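Alkane monooxygenase (Geobacillus thermodenitrificans, PDB 3B9O) is a luciferase-like monooxygenase with a TIM-barrel fold that holds flavin mononucleotide in a pocket of the barrel. Local coordinates at residues 161-166 with 203-208; 107-112 with 144-149; 298-303 with 342-347. One frame throughout, in Å; residues are numbered along the deposited sequence.

Contact 1: residues 161-166 with 203-208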
# COMPACT_ATOMS: atom_id res chain seq x y z
N ALA A 161 10.20 13.47 3.51
CA ALA A 161 10.23 12.11 3.01
C ALA A 161 11.46 11.80 2.13
O ALA A 161 12.05 10.71 2.24
CB ALA A 161 8.93 11.81 2.27
N ASP A 162 11.86 12.74 1.24
CA ASP A 162 13.06 12.57 0.47
C ASP A 162 14.26 12.25 1.36
O ASP A 162 14.98 11.27 1.12
CB ASP A 162 13.38 13.85 -0.34
CG ASP A 162 12.63 13.91 -1.65
OD1 ASP A 162 12.19 15.02 -2.02
OD2 ASP A 162 12.49 12.88 -2.35
N GLU A 163 14.45 13.05 2.41
CA GLU A 163 15.64 12.91 3.26
C GLU A 163 15.49 11.65 4.16
O GLU A 163 16.47 11.00 4.46
CB GLU A 163 15.83 14.14 4.16
CG GLU A 163 17.24 14.22 4.72
CD GLU A 163 17.42 15.31 5.73
OE1 GLU A 163 16.81 16.40 5.62
OE2 GLU A 163 18.17 15.08 6.67
N TYR A 164 14.25 11.35 4.56
CA TYR A 164 13.94 10.16 5.34
C TYR A 164 14.41 8.91 4.55
O TYR A 164 15.11 8.03 5.09
CB TYR A 164 12.41 10.12 5.59
CG TYR A 164 11.99 9.20 6.71
CD1 TYR A 164 11.47 9.72 7.91
CD2 TYR A 164 12.13 7.80 6.60
CE1 TYR A 164 11.08 8.92 8.96
CE2 TYR A 164 11.75 6.95 7.68
CZ TYR A 164 11.23 7.53 8.85
OH TYR A 164 10.87 6.71 9.90
N LEU A 165 14.00 8.83 3.30
CA LEU A 165 14.46 7.76 2.39
C LEU A 165 15.98 7.79 2.17
O LEU A 165 16.62 6.75 2.14
CB LEU A 165 13.69 7.79 1.07
CG LEU A 165 12.33 7.06 1.06
CD1 LEU A 165 11.77 7.22 -0.32
CD2 LEU A 165 12.48 5.57 1.36
N GLU A 166 16.57 8.99 2.04
CA GLU A 166 18.04 9.15 1.90
C GLU A 166 18.71 8.38 3.04
O GLU A 166 19.63 7.58 2.81
CB GLU A 166 18.45 10.65 1.94
CG GLU A 166 19.88 10.96 1.40
CD GLU A 166 20.44 12.44 1.61
OE1 GLU A 166 21.69 12.57 1.40
OE2 GLU A 166 19.70 13.43 1.97
N GLY A 203 21.68 16.46 7.10
CA GLY A 203 20.80 17.18 6.19
C GLY A 203 19.94 18.14 6.97
O GLY A 203 20.16 18.33 8.17
N LYS A 204 18.93 18.69 6.31
CA LYS A 204 18.04 19.65 6.92
C LYS A 204 17.22 19.08 8.09
O LYS A 204 17.03 19.77 9.12
CB LYS A 204 17.11 20.21 5.86
CG LYS A 204 15.93 21.03 6.37
CD LYS A 204 15.24 21.70 5.20
CE LYS A 204 14.33 22.81 5.67
NZ LYS A 204 13.55 23.25 4.51
N TYR A 205 16.71 17.86 7.93
CA TYR A 205 15.83 17.26 8.94
C TYR A 205 16.55 16.29 9.86
O TYR A 205 16.16 16.16 11.01
CB TYR A 205 14.61 16.60 8.31
CG TYR A 205 13.76 17.56 7.51
CD1 TYR A 205 12.89 18.44 8.14
CD2 TYR A 205 13.84 17.58 6.12
CE1 TYR A 205 12.13 19.33 7.41
CE2 TYR A 205 13.09 18.48 5.39
CZ TYR A 205 12.24 19.32 6.04
OH TYR A 205 11.49 20.19 5.31
N PHE A 206 17.57 15.62 9.38
CA PHE A 206 18.23 14.54 10.12
C PHE A 206 19.73 14.66 10.21
O PHE A 206 20.41 15.10 9.27
CB PHE A 206 17.86 13.19 9.47
CG PHE A 206 16.39 12.94 9.45
CD1 PHE A 206 15.70 12.87 8.25
CD2 PHE A 206 15.69 12.77 10.65
CE1 PHE A 206 14.32 12.64 8.23
CE2 PHE A 206 14.33 12.55 10.67
CZ PHE A 206 13.63 12.48 9.45
N GLU A 207 20.25 14.17 11.31
CA GLU A 207 21.67 14.00 11.52
C GLU A 207 21.86 12.58 12.08
O GLU A 207 21.47 12.29 13.22
CB GLU A 207 22.18 15.05 12.53
CG GLU A 207 23.71 15.09 12.65
CD GLU A 207 24.34 15.83 11.48
OE1 GLU A 207 23.73 16.80 10.97
OE2 GLU A 207 25.45 15.43 11.06
N VAL A 208 22.44 11.70 11.27
CA VAL A 208 22.55 10.27 11.59
C VAL A 208 23.93 9.77 11.21
O VAL A 208 24.18 9.42 10.06
CB VAL A 208 21.46 9.40 10.87
CG1 VAL A 208 21.62 7.90 11.22
CG2 VAL A 208 20.07 9.90 11.23
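Glu163 reaches from its helix to the hairpin segment 203-208 and takes two successive backbone amides with its carboxylate. Tyr205 N donates to Glu163 OE1 at 2.7 Å, nearly straight (164°), on the syn side and close to the carboxylate plane. Phe206 N meets Glu163 OE2 at 2.8 Å but from above that plane, with a more bent N-H...O angle of 141°. CG of Glu163 stands anti to the backbone N (chi1 -162°), and the extended chain beyond it carries the carboxylate across to the turn. OE1 also lies at the edge of the Tyr205 ring, 3.2 Å from Tyr205 CD2.

Beside this polar pair, Phe206 packs on the next helical residue: its CZ is 3.8 Å from Tyr164 CD1, and its CE1 touches Tyr164 CA. The two rings meet obliquely, with their planes almost perpendicular.

Further out, His201 NE2 gives Glu163 OE2 a second hydrogen bond, and Tyr164 OH bonds to Glu110 O. Gly203 N bonds to Phe206 O, closing the turn between strands 201-202 and 207-208. The arrangement is a beta hairpin whose turn amides are held by a helix carboxylate, joining hairpin 201-208 to helix 154-174, both within the chain between barrel strands 130-135 and 223-227.

Contact 2: residues 107-112 with 144-149; sequences TTYEHP and KNFGIK
Phe146, just past the end of helix 140-145, lays its ring against Tyr109 of the loop 107-112. The evidence for a CH-pi contact is direct: Tyr109 CB sits 3.7 Å from the centroid of the Phe146 ring, only 12° off the ring normal, and so over the centre of one face. The two aromatic planes are tilted by just 16°, but the rings are displaced in plane, with centroids 4.9 Å from each other, and little of one lies above the other. It is therefore the methylene of Tyr109, more than its ring, that covers the phenyl group. In Tyr109, CG lies beside the backbone N and anti to the carbonyl carbon (chi1 -52°), which brings CG to 3.7 Å from Phe146 CD1. Farther round the same phenyl ring, Glu110 CG approaches Phe146 CE2 at 3.9 Å, an oblique aliphatic contact.

Gly147 follows with positive phi and turns the chain back: its N bonds to Lys144 O, while Ile148 N bonds to Asp143 O. That reversal delivers Ile148 to the Tyr109 ring, where it meets the edge. Ile148 CD1 is 3.8 Å from Tyr109 CD1, and Ile148 CG1 lies in the ring plane, 4.1 Å from Tyr109 CE1.

The phenol end of Tyr109 is tied back to the same helix by a hydrogen bond from its OH to Asp143 OD2, and Val60 touches both Tyr109 and Phe146. The contact is apolar packing at the surface, between the loop after barrel strand 100-106 and a helix ended by a Schellman motif with Gly147 at C-prime. Such loops following the parallel strands rim the TIM barrel, and here Thr108 has its side chain about 8 Å from the bound flavin mononucleotide.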
# COMPACT_ATOMS: atom_id res chain seq x y z
N THR A 107 6.54 8.85 6.88
CA THR A 107 7.81 9.56 7.08
C THR A 107 7.74 10.79 8.04
O THR A 107 8.76 11.41 8.37
CB THR A 107 8.37 10.03 5.71
OG1 THR A 107 7.38 10.76 4.98
CG2 THR A 107 8.81 8.83 4.84
N THR A 108 6.55 11.12 8.50
CA THR A 108 6.32 12.44 9.07
C THR A 108 6.61 12.50 10.57
O THR A 108 7.04 13.56 11.06
CB THR A 108 4.91 12.95 8.71
OG1 THR A 108 4.76 12.93 7.29
CG2 THR A 108 4.67 14.38 9.20
N TYR A 109 6.43 11.37 11.28
CA TYR A 109 6.42 11.38 12.77
C TYR A 109 7.61 10.68 13.44
O TYR A 109 8.28 11.28 14.28
CB TYR A 109 5.05 10.87 13.32
CG TYR A 109 3.89 11.60 12.69
CD1 TYR A 109 3.68 12.97 12.95
CD2 TYR A 109 3.03 10.95 11.79
CE1 TYR A 109 2.64 13.67 12.34
CE2 TYR A 109 1.98 11.64 11.17
CZ TYR A 109 1.80 13.00 11.45
OH TYR A 109 0.78 13.69 10.85
N GLU A 110 7.91 9.45 13.04
CA GLU A 110 8.87 8.64 13.80
C GLU A 110 10.25 8.56 13.10
O GLU A 110 10.32 8.51 11.86
CB GLU A 110 8.28 7.25 14.08
CG GLU A 110 6.86 7.24 14.74
CD GLU A 110 6.24 5.84 14.74
OE1 GLU A 110 5.07 5.65 14.25
OE2 GLU A 110 6.94 4.91 15.21
N HIS A 111 11.32 8.51 13.89
CA HIS A 111 12.68 8.67 13.37
C HIS A 111 13.08 7.54 12.44
O HIS A 111 12.78 6.36 12.73
CB HIS A 111 13.69 8.82 14.54
CG HIS A 111 15.06 9.23 14.10
ND1 HIS A 111 15.50 10.54 14.13
CD2 HIS A 111 16.08 8.51 13.56
CE1 HIS A 111 16.73 10.61 13.66
NE2 HIS A 111 17.11 9.39 13.29
N PRO A 112 13.76 7.86 11.33
CA PRO A 112 14.22 6.81 10.41
C PRO A 112 15.15 5.73 10.97
O PRO A 112 15.19 4.65 10.40
CB PRO A 112 14.94 7.61 9.28
CG PRO A 112 15.26 8.93 9.95
CD PRO A 112 14.10 9.21 10.82
N LYS A 144 -0.61 16.71 16.29
CA LYS A 144 -0.86 17.11 17.67
C LYS A 144 -0.35 16.03 18.64
O LYS A 144 0.31 16.33 19.62
CB LYS A 144 -2.35 17.32 17.92
CG LYS A 144 -3.03 18.53 17.24
CD LYS A 144 -4.57 18.49 17.49
CE LYS A 144 -4.97 19.23 18.80
NZ LYS A 144 -6.16 18.62 19.56
N ASN A 145 -0.68 14.77 18.34
CA ASN A 145 -0.34 13.64 19.22
C ASN A 145 1.11 13.14 19.21
O ASN A 145 1.53 12.43 20.12
CB ASN A 145 -1.30 12.50 18.95
CG ASN A 145 -2.64 12.78 19.51
OD1 ASN A 145 -2.74 13.29 20.63
ND2 ASN A 145 -3.69 12.53 18.75
N PHE A 146 1.86 13.49 18.17
CA PHE A 146 3.29 13.29 18.18
C PHE A 146 4.02 14.58 18.65
O PHE A 146 5.26 14.65 18.64
CB PHE A 146 3.79 12.77 16.83
CG PHE A 146 3.48 11.33 16.59
CD1 PHE A 146 2.27 10.95 15.98
CD2 PHE A 146 4.38 10.32 16.98
CE1 PHE A 146 1.98 9.61 15.76
CE2 PHE A 146 4.08 8.98 16.76
CZ PHE A 146 2.89 8.63 16.14
N GLY A 147 3.23 15.56 19.08
CA GLY A 147 3.69 16.84 19.63
C GLY A 147 4.62 17.60 18.69
O GLY A 147 5.58 18.23 19.15
N ILE A 148 4.35 17.51 17.38
CA ILE A 148 5.15 18.24 16.39
C ILE A 148 5.02 19.74 16.69
O ILE A 148 3.91 20.27 16.82
CB ILE A 148 4.71 17.97 14.89
CG1 ILE A 148 4.56 16.47 14.58
CG2 ILE A 148 5.64 18.70 13.92
CD1 ILE A 148 5.84 15.60 14.65
N LYS A 149 6.18 20.40 16.84
CA LYS A 149 6.23 21.84 17.16
C LYS A 149 5.98 22.71 15.91
O LYS A 149 5.11 23.60 15.94
CB LYS A 149 7.55 22.23 17.88
CG LYS A 149 8.82 21.54 17.36
CD LYS A 149 9.23 20.32 18.21
CE LYS A 149 9.83 19.20 17.32
NZ LYS A 149 8.79 18.62 16.38

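Contact 3: residues 298-303 with 342-347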
# COMPACT_ATOMS: atom_id res chain seq x y z
N SER A 298 -27.14 -6.53 -1.82
CA SER A 298 -26.92 -6.79 -0.39
C SER A 298 -25.96 -5.81 0.27
O SER A 298 -26.25 -5.30 1.37
CB SER A 298 -26.43 -8.22 -0.19
OG SER A 298 -26.41 -8.55 1.20
N PHE A 299 -24.84 -5.52 -0.40
CA PHE A 299 -23.83 -4.60 0.13
C PHE A 299 -24.34 -3.18 0.14
O PHE A 299 -24.02 -2.40 1.02
CB PHE A 299 -22.52 -4.65 -0.66
CG PHE A 299 -21.85 -6.01 -0.70
CD1 PHE A 299 -21.00 -6.32 -1.74
CD2 PHE A 299 -22.09 -6.97 0.28
CE1 PHE A 299 -20.37 -7.56 -1.80
CE2 PHE A 299 -21.47 -8.21 0.23
CZ PHE A 299 -20.60 -8.51 -0.81
N GLN A 300 -25.14 -2.84 -0.87
CA GLN A 300 -25.68 -1.50 -1.00
C GLN A 300 -26.54 -1.14 0.20
O GLN A 300 -26.43 -0.02 0.70
CB GLN A 300 -26.44 -1.33 -2.32
CG GLN A 300 -27.04 0.05 -2.54
CD GLN A 300 -26.03 1.18 -2.46
OE1 GLN A 300 -25.07 1.24 -3.23
NE2 GLN A 300 -26.25 2.11 -1.51
N LYS A 301 -27.36 -2.10 0.67
CA LYS A 301 -28.18 -1.95 1.89
C LYS A 301 -27.39 -1.48 3.14
O LYS A 301 -27.87 -0.68 3.95
CB LYS A 301 -28.87 -3.30 2.17
CG LYS A 301 -29.52 -3.46 3.52
CD LYS A 301 -30.07 -4.89 3.71
CE LYS A 301 -30.68 -5.10 5.11
NZ LYS A 301 -31.43 -6.41 5.14
N TYR A 302 -26.15 -1.97 3.26
CA TYR A 302 -25.25 -1.65 4.40
C TYR A 302 -24.32 -0.46 4.20
O TYR A 302 -23.66 -0.05 5.16
CB TYR A 302 -24.41 -2.88 4.79
CG TYR A 302 -25.25 -4.00 5.29
CD1 TYR A 302 -25.72 -4.98 4.42
CD2 TYR A 302 -25.64 -4.08 6.64
CE1 TYR A 302 -26.52 -6.02 4.87
CE2 TYR A 302 -26.48 -5.12 7.10
CZ TYR A 302 -26.89 -6.08 6.21
OH TYR A 302 -27.67 -7.11 6.63
N TRP A 303 -24.27 0.11 2.99
CA TRP A 303 -23.36 1.23 2.69
C TRP A 303 -23.79 2.41 3.51
O TRP A 303 -24.96 2.84 3.42
CB TRP A 303 -23.45 1.58 1.22
CG TRP A 303 -22.37 2.47 0.62
CD1 TRP A 303 -22.49 3.80 0.26
CD2 TRP A 303 -21.06 2.07 0.21
NE1 TRP A 303 -21.32 4.24 -0.30
CE2 TRP A 303 -20.43 3.20 -0.36
CE3 TRP A 303 -20.34 0.86 0.30
CZ2 TRP A 303 -19.12 3.15 -0.86
CZ3 TRP A 303 -19.03 0.81 -0.20
CH2 TRP A 303 -18.44 1.95 -0.77
N SER A 342 -23.14 7.98 -1.82
CA SER A 342 -24.03 6.95 -1.28
C SER A 342 -24.19 5.76 -2.23
O SER A 342 -25.04 4.88 -2.00
CB SER A 342 -25.38 7.51 -0.81
OG SER A 342 -25.97 8.36 -1.78
N LYS A 343 -23.34 5.71 -3.26
CA LYS A 343 -23.31 4.61 -4.23
C LYS A 343 -21.99 3.82 -4.18
O LYS A 343 -20.92 4.41 -3.95
CB LYS A 343 -23.59 5.16 -5.64
CG LYS A 343 -24.82 6.08 -5.71
CD LYS A 343 -25.21 6.47 -7.14
CE LYS A 343 -24.09 7.21 -7.88
NZ LYS A 343 -24.63 8.02 -9.02
N LEU A 344 -22.06 2.50 -4.40
CA LEU A 344 -20.90 1.59 -4.29
C LEU A 344 -19.76 1.84 -5.28
O LEU A 344 -18.60 1.50 -4.98
CB LEU A 344 -21.30 0.11 -4.39
CG LEU A 344 -22.20 -0.58 -3.38
CD1 LEU A 344 -21.62 -1.93 -3.01
CD2 LEU A 344 -22.40 0.24 -2.14
N ASP A 345 -20.08 2.38 -6.45
CA ASP A 345 -19.07 2.69 -7.47
C ASP A 345 -18.69 4.18 -7.52
O ASP A 345 -18.14 4.65 -8.53
CB ASP A 345 -19.49 2.17 -8.85
CG ASP A 345 -20.67 2.92 -9.46
OD1 ASP A 345 -21.54 3.46 -8.71
OD2 ASP A 345 -20.72 2.97 -10.71
N GLY A 346 -18.97 4.91 -6.45
CA GLY A 346 -18.65 6.34 -6.40
C GLY A 346 -17.23 6.65 -5.94
O GLY A 346 -16.81 7.83 -5.95
N LYS A 347 -16.48 5.61 -5.52
CA LYS A 347 -15.12 5.77 -5.01
C LYS A 347 -14.12 5.97 -6.16
O LYS A 347 -14.50 5.90 -7.32
CB LYS A 347 -14.75 4.58 -4.13
CG LYS A 347 -15.54 4.50 -2.82
CD LYS A 347 -14.78 5.10 -1.63
CE LYS A 347 -15.71 5.45 -0.45
NZ LYS A 347 -14.99 6.05 0.73
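Gln300, on helix 289-302, faces the backbone of 342-347 with both ends of its amide. Its NE2 donates to Ser342 O at 3.1 Å with an N-H...O angle of 149°; the donor is tilted slightly from the carbonyl plane. The other end accepts only a weak bond, Leu344 N to Gln300 OE1 at 3.5 Å and 133°. A bend at chi2 turns CD back from an extended course, and the amide bridges two residues of the loop that are two apart in sequence.

Next to this amide, Leu344 CD2 lies between Gln300 OE1 and the Trp303 ring. It sits over one face of the indole, offset toward the rim, and approaches Trp303 CE3 at 3.3 Å; the same methyl is 3.1 Å from Gln300 OE1. Packing is tight here, and the unusual chi2 of Leu344 (-135°) suggests some strain. Leu344 CA stands 4.2 Å from the centroid of the six-membered ring, near its normal, a CH-pi contact from the main chain. The other methyl, Leu344 CD1, meets Phe299 CB at 3.7 Å.

More loosely, Lys347 CE comes obliquely to Trp303 CZ2 at 4.1 Å. Beyond the two segments, Trp303 NE1 bonds to Met341 O, and the Trp303 ring stacks on His308.

Gly346 N to Lys343 O closes a type I beta turn in the connection from helix 334-341 to strand 350-354. Trp303 packs a face of its indole against Leu344 of that turn, joining the region after barrel strand 276-285 to the lead-in of strand 350-354 in the TIM barrel.

Along the chain the contacts come in series: contact 2 is complete by residue 149, contact 1 starts at 161, and contact 3 follows both. Contacts 1 and 2 are neighbours, with centres 14 Å apart, and touch directly; Ala161 CB lies 3.3 Å from Thr107 OG1, while Pro112 CD packs on Phe206 CE2 at 3.3 Å. Their helices, 140-145 and 154-174, are consecutive. Contact 3 lies on the opposite side of the chain's centre from contact 1, its centre 42 Å away, and about 20 Å from contact 2 between nearest atoms. All three lie among the helices and loops that connect strands of one parallel barrel sheet: two join into a continuous patch, while the third is a separate packing region.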